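Local coordinates for protein glucosamine kinase (Streptacidiphilus jiangxiensis, PDB 6HWL) that phosphorylates D-glucosamine at the 6-position with ATP and magnesium, acting to a lesser extent on glucose, at residues 168-173 with 180-185; 334-339 with 396-401. All coordinates share one frame; numbering follows the deposited sequence.

Contact 1 (168-173 with 180-185); sequences GLLTLA and LLASVV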
loop_
_atom_site.group_PDB
_atom_site.type_symbol
_atom_site.label_atom_id
_atom_site.label_comp_id
_atom_site.label_asym_id
_atom_site.label_seq_id
_atom_site.Cartn_x
_atom_site.Cartn_y
_atom_site.Cartn_z
ATOM N N GLY A 168 -4.540 -22.348 -29.318
ATOM C CA GLY A 168 -5.757 -21.801 -29.880
ATOM C C GLY A 168 -6.891 -21.854 -28.885
ATOM O O GLY A 168 -6.833 -22.569 -27.880
ATOM N N LEU A 169 -7.927 -21.075 -29.181
ATOM C CA LEU A 169 -9.132 -21.021 -28.368
ATOM C C LEU A 169 -10.341 -21.073 -29.288
ATOM O O LEU A 169 -10.379 -20.373 -30.306
ATOM C CB LEU A 169 -9.171 -19.748 -27.510
ATOM C CG LEU A 169 -8.133 -19.613 -26.392
ATOM C CD1 LEU A 169 -8.133 -18.203 -25.820
ATOM C CD2 LEU A 169 -8.396 -20.631 -25.293
ATOM N N LEU A 170 -11.315 -21.907 -28.939
ATOM C CA LEU A 170 -12.595 -21.966 -29.634
ATOM C C LEU A 170 -13.670 -21.438 -28.696
ATOM O O LEU A 170 -13.888 -22.000 -27.618
ATOM C CB LEU A 170 -12.925 -23.390 -30.083
ATOM C CG LEU A 170 -14.318 -23.550 -30.698
ATOM C CD1 LEU A 170 -14.470 -22.645 -31.911
ATOM C CD2 LEU A 170 -14.594 -25.003 -31.068
ATOM N N THR A 171 -14.332 -20.359 -29.102
ATOM C CA THR A 171 -15.334 -19.713 -28.273
ATOM C C THR A 171 -16.622 -19.521 -29.059
ATOM O O THR A 171 -16.629 -19.501 -30.293
ATOM C CB THR A 171 -14.847 -18.356 -27.743
ATOM O OG1 THR A 171 -14.484 -17.514 -28.844
ATOM C CG2 THR A 171 -13.647 -18.536 -26.825
ATOM N N LEU A 172 -17.717 -19.383 -28.318
ATOM C CA LEU A 172 -19.028 -19.096 -28.882
ATOM C C LEU A 172 -19.308 -17.608 -28.708
ATOM O O LEU A 172 -19.347 -17.108 -27.579
ATOM C CB LEU A 172 -20.108 -19.938 -28.203
ATOM C CG LEU A 172 -21.515 -19.888 -28.797
ATOM C CD1 LEU A 172 -21.526 -20.470 -30.202
ATOM C CD2 LEU A 172 -22.496 -20.626 -27.900
ATOM N N ALA A 173 -19.491 -16.905 -29.825
ATOM C CA ALA A 173 -19.671 -15.459 -29.796
ATOM C C ALA A 173 -21.032 -15.078 -29.229
ATOM O O ALA A 173 -21.998 -14.906 -29.979
ATOM C CB ALA A 173 -19.500 -14.875 -31.200
ATOM N N LEU A 180 -16.216 -20.204 -23.603
ATOM C CA LEU A 180 -15.184 -21.166 -23.967
ATOM C C LEU A 180 -15.809 -22.502 -24.348
ATOM O O LEU A 180 -16.610 -23.064 -23.593
ATOM C CB LEU A 180 -14.203 -21.355 -22.811
ATOM C CG LEU A 180 -13.121 -22.421 -22.997
ATOM C CD1 LEU A 180 -12.205 -22.070 -24.160
ATOM C CD2 LEU A 180 -12.320 -22.607 -21.716
ATOM N N LEU A 181 -15.443 -23.006 -25.524
ATOM C CA LEU A 181 -15.847 -24.329 -25.984
ATOM C C LEU A 181 -14.699 -25.324 -26.002
ATOM O O LEU A 181 -14.900 -26.497 -25.677
ATOM C CB LEU A 181 -16.454 -24.243 -27.388
ATOM C CG LEU A 181 -17.601 -23.253 -27.585
ATOM C CD1 LEU A 181 -18.130 -23.339 -29.006
ATOM C CD2 LEU A 181 -18.713 -23.504 -26.580
ATOM N N ALA A 182 -13.501 -24.880 -26.372
ATOM C CA ALA A 182 -12.330 -25.743 -26.382
ATOM C C ALA A 182 -11.083 -24.878 -26.302
ATOM O O ALA A 182 -11.054 -23.756 -26.813
ATOM C CB ALA A 182 -12.286 -26.625 -27.635
ATOM N N SER A 183 -10.057 -25.411 -25.652
ATOM C CA SER A 183 -8.767 -24.749 -25.551
ATOM C C SER A 183 -7.675 -25.739 -25.922
ATOM O O SER A 183 -7.785 -26.939 -25.657
ATOM C CB SER A 183 -8.520 -24.194 -24.141
ATOM O OG SER A 183 -8.477 -25.237 -23.184
ATOM N N VAL A 184 -6.622 -25.225 -26.554
ATOM C CA VAL A 184 -5.470 -26.024 -26.951
ATOM C C VAL A 184 -4.222 -25.331 -26.425
ATOM O O VAL A 184 -3.948 -24.181 -26.788
ATOM C CB VAL A 184 -5.388 -26.206 -28.477
ATOM C CG1 VAL A 184 -4.313 -27.218 -28.831
ATOM C CG2 VAL A 184 -6.735 -26.637 -29.037
ATOM N N VAL A 185 -3.476 -26.020 -25.560
ATOM C CA VAL A 185 -2.243 -25.501 -24.988
ATOM C C VAL A 185 -1.173 -26.583 -25.085
ATOM O O VAL A 185 -1.454 -27.746 -25.373
ATOM C CB VAL A 185 -2.416 -25.040 -23.524
ATOM C CG1 VAL A 185 -3.380 -23.863 -23.439
ATOM C CG2 VAL A 185 -2.892 -26.190 -22.653
#
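From G168 to L172 the chain runs antiparallel to 180-185, the N-to-C directions 170° apart and the axes 4.6 Å at closest approach, as the two arms of a beta hairpin interrupted by a classic bulge. G168 and V184 form one hydrogen-bonded pair, L170 and A182 another, with L169 and S183 a non-hydrogen-bonded pair between them. Between L170 and T171 the register slips by one, T171 forming a non-hydrogen-bonded pair with L180, so that L181 and A182 both face L170, a worked example of how an extra residue is absorbed without breaking the ladder. The carbonyl oxygen of L170 accepts two bonds, from L181 N at 2.8 Å in the carbonyl plane and from A182 N at 3.2 Å, while L170 N gives an almost straight bond to A182 O (2.8 Å, 173°).

The bulge turns the side chain of L181 toward the partner strand. There L181 CB lies 4.0 Å from L170 CG, the two leucines crossing obliquely, and L181 CD1 reaches L172 CB, also at 4.0 Å. L170 and A182 meet through their CB atoms on one face, against L83 of helix 79-87. The other face carries L169, T171, L180 and S183; helix 148-157 packs there against L169, T171 and L180. S183 also lies close to K133, inferred to bind ATP, consistent with a place beside the nucleotide site. On this face L169 has CG anti to its own carbonyl carbon (chi1 -67°), an arrangement that brings L169 CD2 to within 3.7 Å of S183 CB.

Contact 2 (334-339 with 396-401); sequences PAALDV and RLLTPL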
loop_
_atom_site.group_PDB
_atom_site.type_symbol
_atom_site.label_atom_id
_atom_site.label_comp_id
_atom_site.label_asym_id
_atom_site.label_seq_id
_atom_site.Cartn_x
_atom_site.Cartn_y
_atom_site.Cartn_z
ATOM N N PRO A 334 -10.195 -7.675 -6.932
ATOM C CA PRO A 334 -8.935 -7.004 -6.591
ATOM C C PRO A 334 -7.737 -7.895 -6.881
ATOM O O PRO A 334 -7.764 -9.104 -6.637
ATOM C CB PRO A 334 -9.069 -6.729 -5.088
ATOM C CG PRO A 334 -10.526 -6.809 -4.803
ATOM C CD PRO A 334 -11.068 -7.829 -5.755
ATOM N N ALA A 335 -6.679 -7.280 -7.412
ATOM C CA ALA A 335 -5.442 -8.021 -7.645
ATOM C C ALA A 335 -4.872 -8.574 -6.346
ATOM O O ALA A 335 -4.225 -9.628 -6.351
ATOM C CB ALA A 335 -4.415 -7.128 -8.339
ATOM N N ALA A 336 -5.111 -7.887 -5.225
ATOM C CA ALA A 336 -4.633 -8.367 -3.935
ATOM C C ALA A 336 -5.238 -9.713 -3.555
ATOM O O ALA A 336 -4.681 -10.408 -2.698
ATOM C CB ALA A 336 -4.934 -7.336 -2.846
ATOM N N LEU A 337 -6.361 -10.095 -4.168
ATOM C CA LEU A 337 -6.944 -11.403 -3.888
ATOM C C LEU A 337 -6.019 -12.525 -4.342
ATOM O O LEU A 337 -5.810 -13.500 -3.610
ATOM C CB LEU A 337 -8.314 -11.525 -4.556
ATOM C CG LEU A 337 -9.143 -12.756 -4.178
ATOM C CD1 LEU A 337 -9.376 -12.801 -2.678
ATOM C CD2 LEU A 337 -10.467 -12.764 -4.920
ATOM N N ASP A 338 -5.452 -12.406 -5.548
ATOM C CA ASP A 338 -4.457 -13.377 -5.991
ATOM C C ASP A 338 -3.217 -13.332 -5.108
ATOM O O ASP A 338 -2.638 -14.377 -4.782
ATOM C CB ASP A 338 -4.070 -13.123 -7.450
ATOM C CG ASP A 338 -5.162 -13.519 -8.428
ATOM O OD1 ASP A 338 -6.044 -14.322 -8.059
ATOM O OD2 ASP A 338 -5.124 -13.031 -9.579
ATOM N N VAL A 339 -2.789 -12.129 -4.717
ATOM C CA VAL A 339 -1.620 -11.991 -3.851
ATOM C C VAL A 339 -1.859 -12.699 -2.524
ATOM O O VAL A 339 -1.009 -13.455 -2.038
ATOM C CB VAL A 339 -1.279 -10.505 -3.644
ATOM C CG1 VAL A 339 -0.134 -10.356 -2.652
ATOM C CG2 VAL A 339 -0.931 -9.850 -4.970
ATOM N N ARG A 396 -4.015 -2.259 1.144
ATOM C CA ARG A 396 -4.923 -2.153 2.281
ATOM C C ARG A 396 -5.816 -3.378 2.419
ATOM O O ARG A 396 -6.308 -3.653 3.519
ATOM C CB ARG A 396 -5.789 -0.900 2.152
ATOM C CG ARG A 396 -5.013 0.406 2.136
ATOM C CD ARG A 396 -5.943 1.579 1.879
ATOM N NE ARG A 396 -6.636 1.452 0.600
ATOM C CZ ARG A 396 -7.546 2.312 0.153
ATOM N NH1 ARG A 396 -7.880 3.368 0.885
ATOM N NH2 ARG A 396 -8.127 2.118 -1.022
ATOM N N LEU A 397 -6.032 -4.117 1.331
ATOM C CA LEU A 397 -6.876 -5.304 1.346
ATOM C C LEU A 397 -6.156 -6.545 1.852
ATOM O O LEU A 397 -6.804 -7.583 2.023
ATOM C CB LEU A 397 -7.419 -5.577 -0.059
ATOM C CG LEU A 397 -8.598 -4.735 -0.544
ATOM C CD1 LEU A 397 -8.663 -4.747 -2.062
ATOM C CD2 LEU A 397 -9.890 -5.271 0.044
ATOM N N LEU A 398 -4.846 -6.464 2.094
ATOM C CA LEU A 398 -4.069 -7.653 2.433
ATOM C C LEU A 398 -4.612 -8.336 3.682
ATOM O O LEU A 398 -4.952 -9.523 3.656
ATOM C CB LEU A 398 -2.595 -7.284 2.613
ATOM C CG LEU A 398 -1.821 -6.960 1.333
ATOM C CD1 LEU A 398 -0.360 -6.665 1.643
ATOM C CD2 LEU A 398 -1.942 -8.102 0.334
ATOM N N THR A 399 -4.710 -7.598 4.787
ATOM C CA THR A 399 -5.143 -8.209 6.042
ATOM C C THR A 399 -6.578 -8.722 5.991
ATOM O O THR A 399 -6.797 -9.895 6.342
ATOM C CB THR A 399 -4.938 -7.224 7.199
ATOM O OG1 THR A 399 -3.546 -6.896 7.308
ATOM C CG2 THR A 399 -5.413 -7.835 8.511
ATOM N N PRO A 400 -7.586 -7.940 5.575
ATOM C CA PRO A 400 -8.950 -8.501 5.551
ATOM C C PRO A 400 -9.098 -9.691 4.618
ATOM O O PRO A 400 -9.757 -10.673 4.983
ATOM C CB PRO A 400 -9.811 -7.310 5.106
ATOM C CG PRO A 400 -8.874 -6.403 4.400
ATOM C CD PRO A 400 -7.577 -6.533 5.133
ATOM N N LEU A 401 -8.495 -9.642 3.427
ATOM C CA LEU A 401 -8.606 -10.771 2.510
ATOM C C LEU A 401 -7.807 -11.974 2.994
ATOM O O LEU A 401 -8.216 -13.118 2.763
ATOM C CB LEU A 401 -8.157 -10.365 1.105
ATOM C CG LEU A 401 -9.002 -9.301 0.398
ATOM C CD1 LEU A 401 -8.621 -9.194 -1.073
ATOM C CD2 LEU A 401 -10.488 -9.591 0.552
#
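P334 meets L397 where the start of helix 335-356, with the proline before it, packs against the 3-10 segment and first turn of helix 398-416, an example of cohesion between side chains that are all hydrocarbon. Packing is tightest at the proline: L397 CD1 sits 3.6 Å from P334 CB and also touches P334 CG, the two side chains crossing at about a right angle. L289, from a loop, touches L397 as well.

Beside it, A336 turns its small methyl group toward the partner, so that A336 CB is 4.1 Å from L397 CB, and the CA atoms of A336 and L398 are 6.4 Å apart. One turn after L397, L401 points toward the other segment: with CG anti to its carbonyl carbon (chi1 -64°), L401 CD1 packs 3.9 Å from L337 N and 4.0 Å from L337 CD1. These two leucine side chains again cross at about a right angle.

The contact is looser where V339 meets L398, a single methyl pair with V339 CG1 4.2 Å from L398 CD2. V339 is buried, as are P334, A336, L397 and L401; partial exposure belongs to L337 and L398 alone, and a bound diethylene glycol molecule lies near L401. Beyond V339, helix 362-386 supplies F376, L377 and Y380 as further neighbours.

With hydrocarbon side chains meeting and no hydrogen bond between the two segments, their cohesion rests on shape and burial; polar pairing is left to residues turned elsewhere, such as D338, whose carboxylate is hydrogen-bonded to H230 NE2 and to the backbone N of H298 and G299.

Contact 1 closes before contact 2 opens along the chain, and the two lie on opposite sides of its centre, their own centres 30 Å apart and their nearest atoms about 17 Å apart. They share no secondary structure: 168-173 with 180-185 is a hairpin within a six-stranded antiparallel sheet, whereas 334-339 with 396-401 joins two helices of the later, helical part, separated by a largely helical excursion of 56 residues. The first lies near the inferred ATP site; in the second, the side chain of L337 is about 9 Å from that of the glucosamine-binding D300. This is consistent with a kinase in which the nucleotide lies by a sheet and the sugar by the helical part.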